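Side-chain contacts in ULam111 (Flavobacterium sp., PDB 5WUT), which probably hydrolyses the glycosidic bonds of laminarin, as a glycoside hydrolase family 16 laminarinase with a beta-jelly roll fold: residues L91-G96 against T155-F160; M206-N211 against P215-A220. One frame throughout, in Å; residues are numbered along the deposited sequence.

Interaction 1 of 2, residues L91-G96 against T155-F160; sequences LPVGKG and TIEQGF
One water is gripped by three backbone groups where Leu91 meets the turn that holds Ile156. It accepts from Leu91 N at 2.9 Å and donates to Ile156 O at 2.7 Å and to Gly159 O at 2.6 Å. These bonds join the two loops although their backbones share none directly. A second water lies 2.8 Å from Leu91 O and also reaches Glu157 O; its protons have other acceptors to serve. The turn, type I from Thr155 to Gln158, is closed by Gln158 N on Thr155 O.

Beside the first water, methyl CD1 of Leu91 meets the side chain of Ile156 at a slant, 3.7 Å from CG1, with CG2 only slightly farther and the carbonyl O of Ile156 equally near. A chi1 of -158° places CG1 beside the carbonyl carbon, on the same side as that oxygen. Farther out, Val93 CG1 rests alongside the aliphatic part of Glu157, 3.7 Å from CG. The Glu157 chain bends at chi2 (86°), turning the carboxylate away from the valine, and OE2 is hydrogen-bonded to Tyr124 OH and His130 N. Since strands 83-90 and 161-167 pair antiparallel, the arrangement is that of two neighbouring strand ends in the beta-jelly roll, joined by water where the loops diverge.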
ATOM      1  N   LEU A  91       8.210  -0.103 -14.423  1.00 11.21           N
ATOM      2  CA  LEU A  91       7.261  -0.575 -15.432  1.00  8.73           C
ATOM      3  C   LEU A  91       7.438   0.062 -16.803  1.00  9.39           C
ATOM      4  O   LEU A  91       7.848   1.224 -16.887  1.00 12.89           O
ATOM      5  CB  LEU A  91       5.834  -0.296 -14.967  1.00 12.75           C
ATOM      6  CG  LEU A  91       5.381  -1.004 -13.697  1.00 10.03           C
ATOM      7  CD1 LEU A  91       4.035  -0.436 -13.231  1.00 10.90           C
ATOM      8  CD2 LEU A  91       5.292  -2.503 -13.959  1.00 11.08           C
ATOM      9  N   PRO A  92       7.113  -0.697 -17.862  1.00 10.80           N
ATOM     10  CA  PRO A  92       6.859  -0.097 -19.176  1.00 11.57           C
ATOM     11  C   PRO A  92       5.495   0.567 -19.126  1.00 14.08           C
ATOM     12  O   PRO A  92       4.711   0.256 -18.224  1.00 13.14           O
ATOM     13  CB  PRO A  92       6.842  -1.295 -20.120  1.00 12.10           C
ATOM     14  CG  PRO A  92       6.219  -2.373 -19.264  1.00  9.80           C
ATOM     15  CD  PRO A  92       6.772  -2.129 -17.854  1.00 10.64           C
ATOM     16  N   VAL A  93       5.184   1.442 -20.077  1.00 13.58           N
ATOM     17  CA  VAL A  93       3.892   2.107 -20.048  1.00 12.86           C
ATOM     18  C   VAL A  93       3.259   2.107 -21.425  1.00 16.08           C
ATOM     19  O   VAL A  93       3.955   2.085 -22.438  1.00 17.22           O
ATOM     20  CB  VAL A  93       4.017   3.558 -19.545  1.00 15.56           C
ATOM     21  CG1 VAL A  93       4.509   3.578 -18.108  1.00 16.73           C
ATOM     22  CG2 VAL A  93       4.975   4.334 -20.406  1.00 21.05           C
ATOM     23  N   GLY A  94       1.933   2.103 -21.458  1.00 13.20           N
ATOM     24  CA  GLY A  94       1.217   2.267 -22.712  1.00 13.59           C
ATOM     25  C   GLY A  94       0.224   1.165 -22.997  1.00 12.25           C
ATOM     26  O   GLY A  94       0.339   0.040 -22.495  1.00 11.58           O
ATOM     27  N   LYS A  95      -0.771   1.482 -23.818  1.00 12.37           N
ATOM     28  CA  LYS A  95      -1.834   0.531 -24.095  1.00 14.29           C
ATOM     29  C   LYS A  95      -1.336  -0.684 -24.876  1.00 14.44           C
ATOM     30  O   LYS A  95      -0.797  -0.546 -25.976  1.00 14.16           O
ATOM     31  CB  LYS A  95      -2.969   1.212 -24.863  1.00 14.76           C
ATOM     32  CG  LYS A  95      -4.141   0.290 -25.142  1.00 16.58           C
ATOM     33  CD  LYS A  95      -5.251   1.010 -25.910  1.00 25.23           C
ATOM     34  CE  LYS A  95      -4.793   1.404 -27.291  1.00 28.78           C
ATOM     35  NZ  LYS A  95      -5.945   1.724 -28.193  1.00 31.00           N
ATOM     36  N   GLY A  96      -1.523  -1.866 -24.296  1.00 11.42           N
ATOM     37  CA  GLY A  96      -1.155  -3.112 -24.946  1.00 12.24           C
ATOM     38  C   GLY A  96      -0.005  -3.842 -24.273  1.00 11.35           C
ATOM     39  O   GLY A  96       0.171  -5.031 -24.487  1.00 11.07           O
ATOM     40  N   THR A 155       0.944   6.323  -8.469  1.00 13.77           N
ATOM     41  CA  THR A 155       2.357   6.564  -8.703  1.00 11.59           C
ATOM     42  C   THR A 155       3.103   5.357  -9.270  1.00 11.18           C
ATOM     43  O   THR A 155       4.319   5.405  -9.396  1.00 12.78           O
ATOM     44  CB  THR A 155       3.082   6.943  -7.392  1.00 13.25           C
ATOM     45  OG1 THR A 155       2.817   5.933  -6.413  1.00 13.79           O
ATOM     46  CG2 THR A 155       2.594   8.274  -6.876  1.00 15.84           C
ATOM     47  N   ILE A 156       2.400   4.281  -9.618  1.00 10.50           N
ATOM     48  CA  ILE A 156       3.121   3.034  -9.909  1.00 10.00           C
ATOM     49  C   ILE A 156       4.026   3.129 -11.147  1.00 11.74           C
ATOM     50  O   ILE A 156       5.047   2.449 -11.222  1.00 11.38           O
ATOM     51  CB  ILE A 156       2.138   1.831 -10.068  1.00  9.02           C
ATOM     52  CG1 ILE A 156       2.863   0.491  -9.835  1.00  8.23           C
ATOM     53  CG2 ILE A 156       1.400   1.868 -11.414  1.00  9.94           C
ATOM     54  CD1 ILE A 156       3.259   0.242  -8.374  1.00 10.90           C
ATOM     55  N   GLU A 157       3.675   3.993 -12.092  1.00 11.88           N
ATOM     56  CA  GLU A 157       4.484   4.178 -13.290  1.00 12.04           C
ATOM     57  C   GLU A 157       5.750   5.002 -13.025  1.00 11.30           C
ATOM     58  O   GLU A 157       6.627   5.088 -13.892  1.00 14.75           O
ATOM     59  CB  GLU A 157       3.656   4.849 -14.392  1.00 14.35           C
ATOM     60  CG  GLU A 157       2.554   3.994 -14.998  1.00 12.51           C
ATOM     61  CD  GLU A 157       1.246   4.056 -14.235  1.00 10.84           C
ATOM     62  OE1 GLU A 157       1.155   4.838 -13.249  1.00 13.59           O
ATOM     63  OE2 GLU A 157       0.300   3.327 -14.619  1.00 11.49           O
ATOM     64  N   GLN A 158       5.841   5.626 -11.852  1.00 13.03           N
ATOM     65  CA  GLN A 158       6.988   6.486 -11.532  1.00 13.43           C
ATOM     66  C   GLN A 158       8.062   5.719 -10.785  1.00 15.20           C
ATOM     67  O   GLN A 158       7.813   5.230  -9.685  1.00 15.50           O
ATOM     68  CB  GLN A 158       6.555   7.685 -10.674  1.00 18.55           C
ATOM     69  CG  GLN A 158       5.517   8.601 -11.310  1.00 19.97           C
ATOM     70  CD  GLN A 158       4.802   9.468 -10.280  1.00 25.33           C
ATOM     71  OE1 GLN A 158       5.408   9.940  -9.317  1.00 35.42           O
ATOM     72  NE2 GLN A 158       3.503   9.678 -10.477  1.00 27.56           N
ATOM     73  N   GLY A 159       9.257   5.638 -11.365  1.00 14.36           N
ATOM     74  CA  GLY A 159      10.395   5.047 -10.683  1.00 13.74           C
ATOM     75  C   GLY A 159      10.258   3.561 -10.421  1.00 14.61           C
ATOM     76  O   GLY A 159       9.444   2.878 -11.052  1.00 13.98           O
ATOM     77  N   PHE A 160      11.046   3.071  -9.464  1.00 12.14           N
ATOM     78  CA  PHE A 160      11.015   1.659  -9.062  1.00 10.63           C
ATOM     79  C   PHE A 160      10.075   1.435  -7.872  1.00 12.71           C
ATOM     80  O   PHE A 160       9.968   2.286  -6.988  1.00 14.77           O
ATOM     81  CB  PHE A 160      12.430   1.163  -8.714  1.00 13.62           C
ATOM     82  CG  PHE A 160      13.289   0.907  -9.923  1.00 13.02           C
ATOM     83  CD1 PHE A 160      13.876   1.968 -10.606  1.00 15.64           C
ATOM     84  CD2 PHE A 160      13.492  -0.391 -10.391  1.00 11.68           C
ATOM     85  CE1 PHE A 160      14.653   1.745 -11.742  1.00 14.13           C
ATOM     86  CE2 PHE A 160      14.268  -0.623 -11.528  1.00 12.24           C
ATOM     87  CZ  PHE A 160      14.853   0.452 -12.200  1.00 13.47           C
TER
HETATM   88  O   HOH W   1       7.410   1.842 -12.390  1.00 13.42           O
HETATM   89  O   HOH W   2       8.171   3.723 -15.670  1.00 15.32           O

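Interaction 2 of 2, residues M206-N211 against P215-A220; sequences MAIGGN and PEVDDA
A proline that follows a cis peptide bond meets a carbonyl oxygen to which it has no N-H to offer: Pro215 N sits 3.4 Å from Gly210 O. In place of an amide proton the carbonyl receives a CA-H contact, with Pro215 CA also 3.4 Å from Gly210 O and the approach well bent. The short helix 210-213 and the turn after it bring the chain back on itself here, and ring atom CB of Pro215 stands a little farther from the same oxygen of Gly210, at 4.1 Å.

A water supplies the polar link that the two backbones lack. It accepts from Gly210 N at 2.9 Å and donates to Pro215 O, an oxygen that Arg41 NH2 also bonds.

The apolar half of the contact belongs to Val217. Both of its methyls reach Ile208 CG2, Val217 CG2 at 4.0 Å and Val217 CG1 at 4.1 Å. Val217 CG2 alone also meets the bare backbone of Gly209, 3.6 Å from its CA; this is the methyl that stands anti to the valine's carbonyl carbon and beside its backbone N. The two branched side chains cross at about a right angle, while Arg41 and Phe222 also touch the valine.

Farther along, Asp218 OD1 takes the amide N of Ala220 at 3.1 Å in an Asx turn. The N-H comes from above the carboxylate plane, 51° out of it, and the turn bends the chain beyond Val217.

Between the two segments themselves, the direct links are dispersion, a weak CH···O contact and one bridging water, and the fit depends on shape: Gly209 leaves room for a methyl close to its CA, where a side-chain carbon would be tight, and a proline ring lies beside a carbonyl.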
ATOM      1  N   MET A 206       7.537  -9.863 -20.683  1.00  9.30           N
ATOM      2  CA  MET A 206       6.697  -8.738 -21.073  1.00  9.49           C
ATOM      3  C   MET A 206       5.948  -9.104 -22.345  1.00 13.72           C
ATOM      4  O   MET A 206       6.545  -9.272 -23.419  1.00 11.00           O
ATOM      5  CB  MET A 206       7.519  -7.458 -21.243  1.00  9.58           C
ATOM      6  CG  MET A 206       6.703  -6.294 -21.815  1.00 10.42           C
ATOM      7  SD  MET A 206       7.437  -4.649 -21.658  1.00 13.42           S
ATOM      8  CE  MET A 206       9.137  -4.969 -22.124  1.00 11.63           C
ATOM      9  N   ALA A 207       4.644  -9.306 -22.206  1.00 10.23           N
ATOM     10  CA  ALA A 207       3.794  -9.640 -23.342  1.00  7.92           C
ATOM     11  C   ALA A 207       3.192  -8.388 -24.015  1.00 10.40           C
ATOM     12  O   ALA A 207       3.207  -7.285 -23.467  1.00  9.77           O
ATOM     13  CB  ALA A 207       2.695 -10.586 -22.909  1.00 10.25           C
ATOM     14  N   ILE A 208       2.698  -8.577 -25.234  1.00  9.71           N
ATOM     15  CA  ILE A 208       2.111  -7.510 -26.027  1.00 11.58           C
ATOM     16  C   ILE A 208       0.753  -7.944 -26.555  1.00 12.56           C
ATOM     17  O   ILE A 208       0.650  -8.972 -27.222  1.00 11.54           O
ATOM     18  CB  ILE A 208       3.013  -7.137 -27.219  1.00 11.31           C
ATOM     19  CG1 ILE A 208       4.340  -6.586 -26.699  1.00 11.78           C
ATOM     20  CG2 ILE A 208       2.284  -6.142 -28.150  1.00 11.22           C
ATOM     21  CD1 ILE A 208       5.437  -6.510 -27.763  1.00 12.91           C
ATOM     22  N   GLY A 209      -0.289  -7.190 -26.212  1.00 13.19           N
ATOM     23  CA  GLY A 209      -1.630  -7.483 -26.700  1.00 13.56           C
ATOM     24  C   GLY A 209      -2.205  -8.768 -26.156  1.00 12.54           C
ATOM     25  O   GLY A 209      -1.853  -9.181 -25.060  1.00 12.69           O
ATOM     26  N   GLY A 210      -3.097  -9.402 -26.916  1.00 12.81           N
ATOM     27  CA  GLY A 210      -3.687 -10.639 -26.447  1.00 15.39           C
ATOM     28  C   GLY A 210      -4.920 -10.507 -25.572  1.00 14.47           C
ATOM     29  O   GLY A 210      -5.428  -9.405 -25.332  1.00 15.16           O
ATOM     30  N   ASN A 211      -5.370 -11.652 -25.070  1.00 15.62           N
ATOM     31  CA  ASN A 211      -6.626 -11.753 -24.352  1.00 15.95           C
ATOM     32  C   ASN A 211      -6.615 -10.975 -23.038  1.00 17.05           C
ATOM     33  O   ASN A 211      -7.647 -10.463 -22.606  1.00 18.00           O
ATOM     34  CB  ASN A 211      -6.902 -13.243 -24.079  1.00 17.10           C
ATOM     35  CG  ASN A 211      -8.102 -13.479 -23.169  1.00 15.00           C
ATOM     36  OD1 ASN A 211      -9.178 -12.949 -23.408  1.00 17.82           O
ATOM     37  ND2 ASN A 211      -7.919 -14.309 -22.145  1.00 16.42           N
ATOM     38  N   PRO A 215      -7.108  -6.627 -26.263  1.00 18.61           N
ATOM     39  CA  PRO A 215      -6.388  -6.915 -27.516  1.00 17.88           C
ATOM     40  C   PRO A 215      -5.809  -5.698 -28.235  1.00 20.86           C
ATOM     41  O   PRO A 215      -4.941  -5.868 -29.096  1.00 22.46           O
ATOM     42  CB  PRO A 215      -7.470  -7.550 -28.389  1.00 20.49           C
ATOM     43  CG  PRO A 215      -8.738  -6.920 -27.905  1.00 15.36           C
ATOM     44  CD  PRO A 215      -8.563  -6.805 -26.405  1.00 20.09           C
ATOM     45  N   GLU A 216      -6.266  -4.499 -27.891  1.00 17.11           N
ATOM     46  CA  GLU A 216      -5.769  -3.293 -28.539  1.00 17.92           C
ATOM     47  C   GLU A 216      -4.348  -2.957 -28.137  1.00 18.61           C
ATOM     48  O   GLU A 216      -3.996  -3.033 -26.960  1.00 18.58           O
ATOM     49  CB  GLU A 216      -6.676  -2.103 -28.231  1.00 21.88           C
ATOM     50  CG  GLU A 216      -8.061  -2.242 -28.829  1.00 31.70           C
ATOM     51  CD  GLU A 216      -8.030  -2.605 -30.305  1.00 36.79           C
ATOM     52  OE1 GLU A 216      -7.264  -1.974 -31.072  1.00 41.98           O
ATOM     53  OE2 GLU A 216      -8.767  -3.534 -30.695  1.00 41.28           O
ATOM     54  N   VAL A 217      -3.540  -2.596 -29.132  1.00 15.79           N
ATOM     55  CA  VAL A 217      -2.161  -2.188 -28.904  1.00 16.32           C
ATOM     56  C   VAL A 217      -1.906  -0.852 -29.585  1.00 16.06           C
ATOM     57  O   VAL A 217      -2.137  -0.700 -30.791  1.00 15.68           O
ATOM     58  CB  VAL A 217      -1.143  -3.228 -29.426  1.00 17.02           C
ATOM     59  CG1 VAL A 217       0.283  -2.721 -29.241  1.00 14.09           C
ATOM     60  CG2 VAL A 217      -1.303  -4.547 -28.704  1.00 14.67           C
ATOM     61  N   ASP A 218      -1.433   0.112 -28.807  1.00 13.87           N
ATOM     62  CA  ASP A 218      -1.001   1.407 -29.318  1.00 17.70           C
ATOM     63  C   ASP A 218       0.433   1.306 -29.835  1.00 16.44           C
ATOM     64  O   ASP A 218       1.390   1.339 -29.062  1.00 16.97           O
ATOM     65  CB  ASP A 218      -1.124   2.460 -28.215  1.00 18.05           C
ATOM     66  CG  ASP A 218      -0.606   3.831 -28.627  1.00 21.71           C
ATOM     67  OD1 ASP A 218      -0.270   4.030 -29.816  1.00 21.62           O
ATOM     68  OD2 ASP A 218      -0.571   4.731 -27.749  1.00 19.12           O
ATOM     69  N   ASP A 219       0.592   1.192 -31.150  1.00 15.48           N
ATOM     70  CA  ASP A 219       1.915   0.931 -31.708  1.00 15.73           C
ATOM     71  C   ASP A 219       2.887   2.102 -31.540  1.00 14.46           C
ATOM     72  O   ASP A 219       4.093   1.940 -31.719  1.00 16.28           O
ATOM     73  CB  ASP A 219       1.796   0.557 -33.189  1.00 13.51           C
ATOM     74  CG  ASP A 219       1.210  -0.828 -33.396  1.00 17.97           C
ATOM     75  OD1 ASP A 219       1.427  -1.714 -32.540  1.00 16.24           O
ATOM     76  OD2 ASP A 219       0.511  -1.037 -34.415  1.00 18.31           O
ATOM     77  N   ALA A 220       2.380   3.274 -31.179  1.00 14.17           N
ATOM     78  CA  ALA A 220       3.247   4.425 -30.963  1.00 14.99           C
ATOM     79  C   ALA A 220       4.094   4.273 -29.694  1.00 17.43           C
ATOM     80  O   ALA A 220       5.077   4.996 -29.516  1.00 19.81           O
ATOM     81  CB  ALA A 220       2.427   5.698 -30.878  1.00 18.81           C
TER
HETATM   82  O   HOH W   3      -3.483  -8.365 -29.599  1.00 18.36           O

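From the N terminus, the chain leaves strand 83-90 into 91-96, and interaction 1 closes when, after 58 intervening residues, the chain returns at 155-160, ahead of strand 161-167. Interaction 2 follows in series, neither nested nor crossed: the end of strand 200-208 and the short helix after it fold back at 215-220, ahead of strand 224-234. The two nevertheless meet, because 91-96 also touches both segments of interaction 2. Gly96 O probably accepts from Gly209 N at 2.8 Å, Lys95 O probably from Asp218 N, and Pro92 packs on Met206. One loop thus connects both contacts, tying the loop after strand 83-90 to those before 161-167 and 224-234 and to the end of 200-208.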